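PDB 4I2O: FixK2 protein from Bradyrhizobium japonicum, which binds DNA as a dimeric transcription factor of the CRP/FNR superfamily and probably regulates transcription of genes linked to nitrogen fixation. Local coordinates for residues 83-88 with 180-185; 146-151 with 188-193; 167-172 with 219-224. The protein carries 1 engineered substitution. All blocks are in the same frame, centred on the assembly; numbering follows the deposited sequence.

All three contacts involve the DNA-binding half of this CRP/FNR-type chain. Contacts 1 and 2, with centres about 13 Å apart, share helix 184-191: its N-terminal approach packs on strand 80-86 of the cyclic nucleotide-binding-like domain, its C-terminal end on the long helix 128-154. Contact 3, where helix 157-172 meets strand 218-221, lies inside the helix-turn-helix domain, its centre about 14 Å from that of contact 1 and about 18 Å from that of contact 2. Along the chain all first segments precede all second ones. Tyr190 OH to Glu167 links contacts 2 and 3 within the DNA-binding half, while Arg171 to the carbonyl of Phe85 links contacts 3 and 1 across the domain boundary.

Contact 1. Residues 83-88 with 180-185; sequences GAFHLP and LPMSRR. Engineered in segment 180-185: Ser183 (natural residue Cys). With nucleotides of chain C.
The terminal methyl of Met182 sits squarely over the ring of Phe85: CE stands 3.8 Å from the ring centroid and almost on its normal, a CH-pi contact to the middle of the face. Its sulfur SD comes in obliquely, 4.9 Å from the same centroid, so that the pair is also a Met-aromatic contact. The thioether chain bends at both chi2 (-70°) and chi3 (-76°), and this hook curls the methyl back over the ring while CG touches the ring's far end, 3.9 Å from Phe85 CZ. The two side chains cross at about a right angle. Beside them Leu87 brings its CD2 branch to within 4.2 Å of Pro181 CG, a looser apolar touch that continues the seam; helix 157-172 adds Leu172, which touches both Leu87 and Pro181. The seam joins the end of strand 80-86, in the domain related to cyclic nucleotide-binding domains, to the loop that enters the first helix of the helix-turn-helix. Both Phe85 and Met182 are buried. Ser183, an engineered replacement of the natural cysteine, occupies the N-cap position of that helix, its OG bonded to Asp186 N. On the DNA side, Arg184 grips two successive phosphates of chain C. Its backbone N gives a nearly straight bond (173°) to OP2 of DA7, 2.9 Å away, while the side chain reaches the next phosphate with two nitrogens: NE lies 2.9 Å from OP2 of DT8 and NH2 3.1 Å from its OP1. DT8 OP2 lies at the edge of the guanidinium, near its plane. Arg184 NH2 has a second partner in the carbonyl oxygen of Ala216, which should help hold the group facing the DNA.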
loop_
_atom_site.group_PDB
_atom_site.type_symbol
_atom_site.label_atom_id
_atom_site.label_comp_id
_atom_site.label_asym_id
_atom_site.label_seq_id
_atom_site.Cartn_x
_atom_site.Cartn_y
_atom_site.Cartn_z
ATOM N N GLY A 83 0.966 -8.205 -3.872
ATOM C CA GLY A 83 0.324 -7.241 -3.019
ATOM C C GLY A 83 -0.634 -7.883 -2.061
ATOM O O GLY A 83 -0.866 -7.353 -0.958
ATOM N N ALA A 84 -1.156 -9.075 -2.420
ATOM C CA ALA A 84 -2.106 -9.694 -1.540
ATOM C C ALA A 84 -2.332 -11.137 -1.961
ATOM O O ALA A 84 -2.226 -11.468 -3.151
ATOM C CB ALA A 84 -3.492 -8.937 -1.584
ATOM N N PHE A 85 -2.693 -11.937 -0.981
ATOM C CA PHE A 85 -3.188 -13.330 -1.240
ATOM C C PHE A 85 -4.662 -13.305 -0.934
ATOM O O PHE A 85 -5.066 -12.719 0.074
ATOM C CB PHE A 85 -2.524 -14.276 -0.302
ATOM C CG PHE A 85 -1.056 -14.516 -0.616
ATOM C CD1 PHE A 85 -0.695 -15.137 -1.836
ATOM C CD2 PHE A 85 -0.062 -14.137 0.277
ATOM C CE1 PHE A 85 0.638 -15.363 -2.153
ATOM C CE2 PHE A 85 1.312 -14.433 -0.019
ATOM C CZ PHE A 85 1.651 -15.039 -1.263
ATOM N N HIS A 86 -5.503 -13.878 -1.804
ATOM C CA HIS A 86 -6.972 -13.898 -1.547
ATOM C C HIS A 86 -7.348 -15.338 -1.320
ATOM O O HIS A 86 -6.941 -16.224 -2.078
ATOM C CB HIS A 86 -7.704 -13.399 -2.769
ATOM C CG HIS A 86 -7.155 -12.092 -3.263
ATOM N ND1 HIS A 86 -7.161 -10.973 -2.478
ATOM C CD2 HIS A 86 -6.561 -11.737 -4.429
ATOM C CE1 HIS A 86 -6.663 -9.951 -3.169
ATOM N NE2 HIS A 86 -6.253 -10.404 -4.338
ATOM N N LEU A 87 -7.999 -15.574 -0.188
ATOM C CA LEU A 87 -8.210 -16.923 0.334
ATOM C C LEU A 87 -9.749 -17.094 0.366
ATOM O O LEU A 87 -10.477 -16.159 0.076
ATOM C CB LEU A 87 -7.599 -16.983 1.739
ATOM C CG LEU A 87 -6.089 -16.767 1.784
ATOM C CD1 LEU A 87 -5.672 -16.759 3.236
ATOM C CD2 LEU A 87 -5.326 -17.896 1.002
ATOM N N PRO A 88 -10.262 -18.291 0.696
ATOM C CA PRO A 88 -11.716 -18.453 0.604
ATOM C C PRO A 88 -12.558 -17.467 1.427
ATOM O O PRO A 88 -12.261 -17.174 2.621
ATOM C CB PRO A 88 -11.935 -19.895 1.096
ATOM C CG PRO A 88 -10.669 -20.584 0.692
ATOM C CD PRO A 88 -9.564 -19.564 0.896
ATOM N N LEU A 180 -0.671 -24.090 3.810
ATOM C CA LEU A 180 -0.379 -22.883 3.038
ATOM C C LEU A 180 -0.510 -23.275 1.586
ATOM O O LEU A 180 -0.055 -24.384 1.199
ATOM C CB LEU A 180 1.085 -22.475 3.281
ATOM C CG LEU A 180 1.330 -21.801 4.633
ATOM C CD1 LEU A 180 2.850 -21.474 4.708
ATOM C CD2 LEU A 180 0.436 -20.567 4.879
ATOM N N PRO A 181 -1.181 -22.449 0.784
ATOM C CA PRO A 181 -1.369 -22.922 -0.607
ATOM C C PRO A 181 -0.244 -22.522 -1.541
ATOM O O PRO A 181 -0.214 -23.085 -2.662
ATOM C CB PRO A 181 -2.641 -22.204 -1.074
ATOM C CG PRO A 181 -2.599 -20.848 -0.249
ATOM C CD PRO A 181 -2.125 -21.360 1.142
ATOM N N MET A 182 0.646 -21.597 -1.136
ATOM C CA MET A 182 1.622 -21.033 -2.034
ATOM C C MET A 182 3.086 -21.494 -1.739
ATOM O O MET A 182 3.418 -21.959 -0.603
ATOM C CB MET A 182 1.501 -19.470 -1.947
ATOM C CG MET A 182 2.148 -18.874 -0.677
ATOM S SD MET A 182 1.345 -19.201 0.884
ATOM C CE MET A 182 -0.099 -18.119 0.910
ATOM N N SER A 183 3.924 -21.344 -2.763
ATOM C CA SER A 183 5.326 -21.709 -2.741
ATOM C C SER A 183 6.150 -20.718 -1.954
ATOM O O SER A 183 5.676 -19.630 -1.617
ATOM C CB SER A 183 5.863 -21.697 -4.182
ATOM O OG SER A 183 5.815 -20.348 -4.654
ATOM N N ARG A 184 7.404 -21.082 -1.705
ATOM C CA ARG A 184 8.321 -20.205 -1.001
ATOM C C ARG A 184 8.621 -18.957 -1.848
ATOM O O ARG A 184 8.886 -17.836 -1.333
ATOM C CB ARG A 184 9.645 -21.014 -0.673
ATOM C CG ARG A 184 9.419 -22.226 0.333
ATOM C CD ARG A 184 8.962 -21.720 1.733
ATOM N NE ARG A 184 9.120 -22.784 2.759
ATOM C CZ ARG A 184 8.120 -23.429 3.369
ATOM N NH1 ARG A 184 6.811 -23.202 3.071
ATOM N NH2 ARG A 184 8.441 -24.324 4.295
ATOM N N ARG A 185 8.616 -19.127 -3.165
ATOM C CA ARG A 185 8.859 -17.974 -4.018
ATOM C C ARG A 185 7.672 -16.989 -3.936
ATOM O O ARG A 185 7.881 -15.739 -3.942
ATOM C CB ARG A 185 9.010 -18.459 -5.466
ATOM C CG ARG A 185 9.238 -17.282 -6.462
ATOM C CD ARG A 185 9.448 -17.825 -7.898
ATOM N NE ARG A 185 10.814 -18.367 -7.999
ATOM C CZ ARG A 185 11.888 -17.563 -8.011
ATOM N NH1 ARG A 185 11.759 -16.216 -7.971
ATOM N NH2 ARG A 185 13.095 -18.077 -8.062
ATOM P P DA C 7 7.964 -24.819 -2.089
ATOM O OP1 DA C 7 6.715 -24.825 -1.296
ATOM O OP2 DA C 7 8.454 -23.549 -2.741
ATOM O "O5'" DA C 7 9.187 -25.333 -1.230
ATOM C "C5'" DA C 7 9.073 -26.660 -0.506
ATOM C "C4'" DA C 7 10.435 -26.895 0.163
ATOM O "O4'" DA C 7 11.388 -27.250 -0.868
ATOM C "C3'" DA C 7 10.989 -25.698 0.913
ATOM O "O3'" DA C 7 11.003 -26.171 2.302
ATOM C "C2'" DA C 7 12.426 -25.483 0.335
ATOM C "C1'" DA C 7 12.651 -26.837 -0.394
ATOM N N9 DA C 7 13.457 -26.661 -1.603
ATOM C C8 DA C 7 13.186 -25.870 -2.691
ATOM N N7 DA C 7 14.094 -25.923 -3.652
ATOM C C5 DA C 7 15.022 -26.866 -3.178
ATOM C C6 DA C 7 16.212 -27.352 -3.719
ATOM N N6 DA C 7 16.603 -26.929 -4.934
ATOM N N1 DA C 7 16.925 -28.303 -3.001
ATOM C C2 DA C 7 16.401 -28.629 -1.788
ATOM N N3 DA C 7 15.260 -28.174 -1.175
ATOM C C4 DA C 7 14.637 -27.322 -1.931
ATOM P P DT C 8 11.708 -25.253 3.478
ATOM O OP1 DT C 8 11.104 -25.777 4.782
ATOM O OP2 DT C 8 11.798 -23.876 2.999
ATOM O "O5'" DT C 8 13.273 -25.802 3.516
ATOM C "C5'" DT C 8 13.386 -27.188 3.831
ATOM C "C4'" DT C 8 14.858 -27.538 3.719
ATOM O "O4'" DT C 8 15.337 -27.316 2.371
ATOM C "C3'" DT C 8 15.782 -26.667 4.596
ATOM O "O3'" DT C 8 16.489 -27.623 5.344
ATOM C "C2'" DT C 8 16.758 -25.908 3.704
ATOM C "C1'" DT C 8 16.686 -26.767 2.467
ATOM N N1 DT C 8 16.918 -26.060 1.132
ATOM C C2 DT C 8 17.952 -26.461 0.278
ATOM O O2 DT C 8 18.797 -27.325 0.543
ATOM N N3 DT C 8 18.016 -25.831 -0.925
ATOM C C4 DT C 8 17.150 -24.803 -1.362
ATOM O O4 DT C 8 17.290 -24.346 -2.499
ATOM C C5 DT C 8 16.094 -24.405 -0.441
ATOM C C7 DT C 8 15.120 -23.299 -0.831
ATOM C C6 DT C 8 16.003 -25.051 0.754
#

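Contact 2. Residues 146-151 with 188-193; sequences EDHMLL and GDYLGL. With nucleotides of chain D.
His148 is the first residue of 146-151 to reach across, where the long CRP-type dimerisation helix meets the end of the first helix of the helix-turn-helix. Its NE2 donates to the backbone O of Tyr190 at 2.7 Å, with the acceptor 16° out of the imidazole plane and the donor tilted 33° from the carbonyl plane. The imidazole also makes an offset stack on the Tyr190 ring, centroids 4.3 Å apart and planes at 29°, with NE2 over one face near the rim. The Tyr190 OH bonds to Glu167. Replacing Tyr190 by an alanine would remove the ring and its hydroxyl, and would probably leave the imidazole without its stacking partner and Glu167 without that bond. One turn on, Leu151 packs against Leu191. Nearby, Asp189 forms salt bridges with Arg80 and with Arg154 of the second subunit, and Leu193 lies against the DNA backbone of chain D. In the leucine pair both branches of Leu151 meet one methyl, CD2 of Leu191, and Leu151 CD2 is the nearer at 4.0 Å.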
loop_
_atom_site.group_PDB
_atom_site.type_symbol
_atom_site.label_atom_id
_atom_site.label_comp_id
_atom_site.label_asym_id
_atom_site.label_seq_id
_atom_site.Cartn_x
_atom_site.Cartn_y
_atom_site.Cartn_z
ATOM N N GLU A 146 -1.241 -0.252 3.504
ATOM C CA GLU A 146 -0.477 0.636 4.441
ATOM C C GLU A 146 0.398 -0.155 5.414
ATOM O O GLU A 146 1.610 0.123 5.605
ATOM C CB GLU A 146 -1.436 1.560 5.223
ATOM C CG GLU A 146 -2.095 2.630 4.306
ATOM C CD GLU A 146 -3.271 3.363 4.937
ATOM O OE1 GLU A 146 -3.878 2.870 5.932
ATOM O OE2 GLU A 146 -3.572 4.486 4.455
ATOM N N ASP A 147 -0.184 -1.166 6.029
ATOM C CA ASP A 147 0.598 -2.019 6.928
ATOM C C ASP A 147 1.690 -2.691 6.143
ATOM O O ASP A 147 2.834 -2.859 6.659
ATOM C CB ASP A 147 -0.307 -3.123 7.553
ATOM C CG ASP A 147 -1.251 -2.589 8.620
ATOM O OD1 ASP A 147 -1.056 -1.449 9.109
ATOM O OD2 ASP A 147 -2.193 -3.338 8.998
ATOM N N HIS A 148 1.354 -3.158 4.920
ATOM C CA HIS A 148 2.344 -3.875 4.124
ATOM C C HIS A 148 3.468 -2.946 3.651
ATOM O O HIS A 148 4.617 -3.385 3.544
ATOM C CB HIS A 148 1.726 -4.578 2.939
ATOM C CG HIS A 148 2.350 -5.878 2.658
ATOM N ND1 HIS A 148 2.538 -6.856 3.630
ATOM C CD2 HIS A 148 2.836 -6.389 1.507
ATOM C CE1 HIS A 148 3.175 -7.872 3.087
ATOM N NE2 HIS A 148 3.348 -7.626 1.790
ATOM N N MET A 149 3.194 -1.666 3.397
ATOM C CA MET A 149 4.352 -0.766 3.146
ATOM C C MET A 149 5.317 -0.672 4.280
ATOM O O MET A 149 6.551 -0.605 4.073
ATOM C CB MET A 149 3.837 0.649 2.793
ATOM C CG MET A 149 3.130 0.690 1.426
ATOM S SD MET A 149 2.654 2.420 0.991
ATOM C CE MET A 149 1.222 2.770 1.960
ATOM N N LEU A 150 4.793 -0.595 5.510
ATOM C CA LEU A 150 5.660 -0.562 6.682
ATOM C C LEU A 150 6.520 -1.806 6.707
ATOM O O LEU A 150 7.701 -1.761 7.018
ATOM C CB LEU A 150 4.843 -0.457 7.962
ATOM C CG LEU A 150 5.569 -0.464 9.313
ATOM C CD1 LEU A 150 6.592 0.686 9.426
ATOM C CD2 LEU A 150 4.600 -0.425 10.488
ATOM N N LEU A 151 5.898 -2.958 6.502
ATOM C CA LEU A 151 6.690 -4.199 6.434
ATOM C C LEU A 151 7.776 -4.174 5.373
ATOM O O LEU A 151 8.953 -4.536 5.659
ATOM C CB LEU A 151 5.669 -5.368 6.130
ATOM C CG LEU A 151 6.336 -6.786 6.051
ATOM C CD1 LEU A 151 5.343 -7.827 6.505
ATOM C CD2 LEU A 151 6.824 -7.193 4.589
ATOM N N GLY A 188 8.214 -15.197 -0.601
ATOM C CA GLY A 188 9.262 -14.159 -0.712
ATOM C C GLY A 188 8.741 -12.973 -1.526
ATOM O O GLY A 188 9.006 -11.852 -1.119
ATOM N N ASP A 189 8.036 -13.183 -2.656
ATOM C CA ASP A 189 7.522 -12.027 -3.441
ATOM C C ASP A 189 6.420 -11.243 -2.768
ATOM O O ASP A 189 6.258 -10.055 -3.072
ATOM C CB ASP A 189 7.096 -12.412 -4.907
ATOM C CG ASP A 189 8.266 -12.841 -5.738
ATOM O OD1 ASP A 189 9.408 -12.424 -5.413
ATOM O OD2 ASP A 189 8.056 -13.495 -6.798
ATOM N N TYR A 190 5.765 -11.833 -1.760
ATOM C CA TYR A 190 4.836 -11.050 -0.919
ATOM C C TYR A 190 5.594 -10.226 0.092
ATOM O O TYR A 190 5.216 -9.083 0.399
ATOM C CB TYR A 190 3.941 -12.064 -0.157
ATOM C CG TYR A 190 2.830 -11.493 0.751
ATOM C CD1 TYR A 190 1.872 -10.566 0.273
ATOM C CD2 TYR A 190 2.727 -11.914 2.063
ATOM C CE1 TYR A 190 0.817 -10.132 1.092
ATOM C CE2 TYR A 190 1.662 -11.475 2.887
ATOM C CZ TYR A 190 0.720 -10.608 2.387
ATOM O OH TYR A 190 -0.354 -10.189 3.155
ATOM N N LEU A 191 6.728 -10.744 0.559
ATOM C CA LEU A 191 7.459 -10.103 1.661
ATOM C C LEU A 191 8.694 -9.298 1.201
ATOM O O LEU A 191 9.427 -8.820 2.054
ATOM C CB LEU A 191 7.986 -11.168 2.693
ATOM C CG LEU A 191 6.882 -12.046 3.313
ATOM C CD1 LEU A 191 7.522 -13.094 4.285
ATOM C CD2 LEU A 191 5.905 -11.059 4.026
ATOM N N GLY A 192 8.936 -9.154 -0.101
ATOM C CA GLY A 192 10.098 -8.377 -0.568
ATOM C C GLY A 192 11.396 -9.096 -0.264
ATOM O O GLY A 192 12.434 -8.464 -0.063
ATOM N N LEU A 193 11.352 -10.433 -0.225
ATOM C CA LEU A 193 12.557 -11.293 0.135
ATOM C C LEU A 193 12.734 -12.384 -0.908
ATOM O O LEU A 193 11.848 -12.617 -1.705
ATOM C CB LEU A 193 12.332 -12.016 1.514
ATOM C CG LEU A 193 12.104 -11.093 2.733
ATOM C CD1 LEU A 193 11.684 -11.942 3.956
ATOM C CD2 LEU A 193 13.443 -10.313 2.998
ATOM P P DA D 19 16.758 -10.928 0.245
ATOM O OP1 DA D 19 15.652 -10.182 -0.439
ATOM O OP2 DA D 19 16.513 -12.319 0.749
ATOM O "O5'" DA D 19 17.985 -10.879 -0.749
ATOM C "C5'" DA D 19 18.534 -9.649 -1.207
ATOM C "C4'" DA D 19 19.490 -9.955 -2.351
ATOM O "O4'" DA D 19 20.732 -10.512 -1.798
ATOM C "C3'" DA D 19 19.038 -11.000 -3.386
ATOM O "O3'" DA D 19 19.444 -10.400 -4.675
ATOM C "C2'" DA D 19 19.753 -12.300 -3.021
ATOM C "C1'" DA D 19 21.012 -11.802 -2.285
ATOM N N9 DA D 19 21.341 -12.631 -1.138
ATOM C C8 DA D 19 20.568 -13.038 -0.087
ATOM N N7 DA D 19 21.183 -13.803 0.819
ATOM C C5 DA D 19 22.468 -13.891 0.315
ATOM C C6 DA D 19 23.608 -14.517 0.839
ATOM N N6 DA D 19 23.602 -15.220 1.995
ATOM N N1 DA D 19 24.760 -14.424 0.117
ATOM C C2 DA D 19 24.728 -13.696 -1.019
ATOM N N3 DA D 19 23.732 -13.027 -1.599
ATOM C C4 DA D 19 22.587 -13.183 -0.885
#

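Contact 3. Residues 167-172 with 219-224; sequences EMDRRL and IVLRNR
Asp169, on helix 157-172, and Leu221, at the end of strand 218-221, are the nearest pair of backbones here, their CA atoms 7.8 Å apart. The contact lies within the winged helix-turn-helix domain of the CRP family, with helix 157-172 set against the end of strand 218-221, part of the domain's small antiparallel sheet, and against the first residue of helix 224-228. Asp169 carries most of it. Its CG stands anti to the backbone N (chi1 -180°), which sends the carboxylate out toward Arg224, at the start of helix 224-228, which closes a salt bridge side-on. Two nitrogens take one oxygen each. Arg224 NE lies 2.7 Å from Asp169 OD1 and its bond is nearly straight at 172°, with the oxygen in the guanidinium plane, although the nitrogen comes in from above the carboxylate plane. The second arm is more bent: Arg224 NH2 reaches Asp169 OD2 at 2.8 Å on the syn side, and the oxygen is tilted from the guanidinium plane. The two flat groups are therefore not coplanar but turned 53° against each other. Arg224 spans the gap with its chain extended from CG to NE, and one face of its guanidinium is overlain by CB of Leu221. Next to the charged pair, the CD1 branch of Leu221 meets the aliphatic root of the acid, 3.6 Å from Asp169 CB, so the same leucine packs against both partners of the bridge. At the end of the turn, right before helix 224-228, Asn223 is the N-cap, its OD1 accepting from Arg226 N. Asp169 OD2 has a further partner besides the arginine: an ordered water donates to it at 2.9 Å and accepts from the backbone N of Leu221, also at 2.9 Å.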
loop_
_atom_site.group_PDB
_atom_site.type_symbol
_atom_site.label_atom_id
_atom_site.label_comp_id
_atom_site.label_asym_id
_atom_site.label_seq_id
_atom_site.Cartn_x
_atom_site.Cartn_y
_atom_site.Cartn_z
ATOM N N GLU A 167 -0.368 -13.615 10.150
ATOM C CA GLU A 167 -1.471 -13.271 9.251
ATOM C C GLU A 167 -2.109 -14.555 8.694
ATOM O O GLU A 167 -3.364 -14.713 8.652
ATOM C CB GLU A 167 -0.961 -12.405 8.091
ATOM C CG GLU A 167 -2.111 -12.028 7.168
ATOM C CD GLU A 167 -1.704 -11.256 5.942
ATOM O OE1 GLU A 167 -0.509 -11.213 5.548
ATOM O OE2 GLU A 167 -2.603 -10.666 5.340
ATOM N N MET A 168 -1.278 -15.453 8.194
ATOM C CA MET A 168 -1.859 -16.717 7.663
ATOM C C MET A 168 -2.540 -17.575 8.720
ATOM O O MET A 168 -3.555 -18.223 8.435
ATOM C CB MET A 168 -0.746 -17.530 7.044
ATOM C CG MET A 168 -0.136 -16.954 5.752
ATOM S SD MET A 168 -1.345 -16.690 4.412
ATOM C CE MET A 168 -1.650 -14.929 4.506
ATOM N N ASP A 169 -1.991 -17.640 9.934
ATOM C CA ASP A 169 -2.649 -18.357 11.008
ATOM C C ASP A 169 -4.060 -17.776 11.280
ATOM O O ASP A 169 -5.035 -18.483 11.441
ATOM C CB ASP A 169 -1.787 -18.288 12.266
ATOM C CG ASP A 169 -2.414 -19.032 13.449
ATOM O OD1 ASP A 169 -2.905 -18.368 14.375
ATOM O OD2 ASP A 169 -2.364 -20.283 13.475
ATOM N N ARG A 170 -4.166 -16.458 11.342
ATOM C CA ARG A 170 -5.471 -15.850 11.582
ATOM C C ARG A 170 -6.445 -16.155 10.450
ATOM O O ARG A 170 -7.652 -16.420 10.685
ATOM C CB ARG A 170 -5.259 -14.322 11.726
ATOM C CG ARG A 170 -6.545 -13.556 11.948
ATOM C CD ARG A 170 -6.233 -12.079 12.248
ATOM N NE ARG A 170 -5.259 -11.481 11.326
ATOM C CZ ARG A 170 -5.563 -11.048 10.096
ATOM N NH1 ARG A 170 -6.804 -11.203 9.615
ATOM N NH2 ARG A 170 -4.620 -10.468 9.347
ATOM N N ARG A 171 -5.964 -16.148 9.205
ATOM C CA ARG A 171 -6.869 -16.241 8.040
ATOM C C ARG A 171 -7.162 -17.659 7.597
ATOM O O ARG A 171 -8.203 -17.929 6.992
ATOM C CB ARG A 171 -6.253 -15.494 6.855
ATOM C CG ARG A 171 -6.267 -13.944 7.153
ATOM C CD ARG A 171 -5.534 -13.168 6.096
ATOM N NE ARG A 171 -6.234 -13.234 4.811
ATOM C CZ ARG A 171 -5.639 -12.923 3.658
ATOM N NH1 ARG A 171 -4.360 -12.528 3.640
ATOM N NH2 ARG A 171 -6.321 -13.001 2.524
ATOM N N LEU A 172 -6.228 -18.564 7.856
ATOM C CA LEU A 172 -6.453 -19.920 7.310
ATOM C C LEU A 172 -6.231 -21.085 8.245
ATOM O O LEU A 172 -6.517 -22.236 7.848
ATOM C CB LEU A 172 -5.825 -20.130 5.923
ATOM C CG LEU A 172 -4.331 -19.985 5.804
ATOM C CD1 LEU A 172 -3.567 -21.038 6.621
ATOM C CD2 LEU A 172 -3.866 -20.032 4.335
ATOM N N ILE A 219 1.923 -26.102 8.379
ATOM C CA ILE A 219 2.705 -25.497 9.465
ATOM C C ILE A 219 1.812 -25.337 10.672
ATOM O O ILE A 219 0.651 -24.962 10.522
ATOM C CB ILE A 219 3.272 -24.128 9.056
ATOM C CG1 ILE A 219 4.363 -24.309 7.995
ATOM C CG2 ILE A 219 3.788 -23.415 10.256
ATOM C CD1 ILE A 219 4.972 -23.009 7.439
ATOM N N VAL A 220 2.327 -25.646 11.863
ATOM C CA VAL A 220 1.516 -25.553 13.089
ATOM C C VAL A 220 2.303 -24.585 13.942
ATOM O O VAL A 220 3.466 -24.857 14.268
ATOM C CB VAL A 220 1.376 -26.898 13.846
ATOM C CG1 VAL A 220 0.721 -26.683 15.195
ATOM C CG2 VAL A 220 0.471 -27.863 13.115
ATOM N N LEU A 221 1.719 -23.436 14.284
ATOM C CA LEU A 221 2.408 -22.522 15.205
ATOM C C LEU A 221 2.302 -23.067 16.618
ATOM O O LEU A 221 1.203 -23.292 17.136
ATOM C CB LEU A 221 1.794 -21.117 15.172
ATOM C CG LEU A 221 1.786 -20.474 13.808
ATOM C CD1 LEU A 221 1.231 -19.028 13.989
ATOM C CD2 LEU A 221 3.259 -20.433 13.292
ATOM N N ARG A 222 3.445 -23.277 17.246
ATOM C CA ARG A 222 3.472 -23.844 18.597
ATOM C C ARG A 222 3.456 -22.805 19.716
ATOM O O ARG A 222 3.066 -23.118 20.856
ATOM C CB ARG A 222 4.710 -24.736 18.781
ATOM C CG ARG A 222 4.850 -25.799 17.705
ATOM C CD ARG A 222 5.350 -27.090 18.284
ATOM N NE ARG A 222 5.394 -28.141 17.279
ATOM C CZ ARG A 222 4.338 -28.844 16.883
ATOM N NH1 ARG A 222 3.144 -28.601 17.412
ATOM N NH2 ARG A 222 4.476 -29.794 15.959
ATOM N N ASN A 223 3.917 -21.583 19.409
ATOM C CA ASN A 223 3.882 -20.490 20.384
ATOM C C ASN A 223 3.659 -19.173 19.654
ATOM O O ASN A 223 4.629 -18.585 19.131
ATOM C CB ASN A 223 5.199 -20.425 21.135
ATOM C CG ASN A 223 5.140 -19.501 22.349
ATOM O OD1 ASN A 223 4.385 -18.522 22.387
ATOM N ND2 ASN A 223 5.929 -19.829 23.357
ATOM N N ARG A 224 2.400 -18.716 19.584
ATOM C CA ARG A 224 2.102 -17.496 18.846
ATOM C C ARG A 224 2.712 -16.298 19.565
ATOM O O ARG A 224 3.139 -15.355 18.922
ATOM C CB ARG A 224 0.580 -17.311 18.647
ATOM C CG ARG A 224 -0.037 -18.442 17.800
ATOM C CD ARG A 224 -1.586 -18.402 17.767
ATOM N NE ARG A 224 -2.106 -19.333 16.775
ATOM C CZ ARG A 224 -2.107 -20.663 16.938
ATOM N NH1 ARG A 224 -1.617 -21.189 18.060
ATOM N NH2 ARG A 224 -2.584 -21.469 15.986
HETATM O O HOH W 1 -0.791 -22.647 13.080
#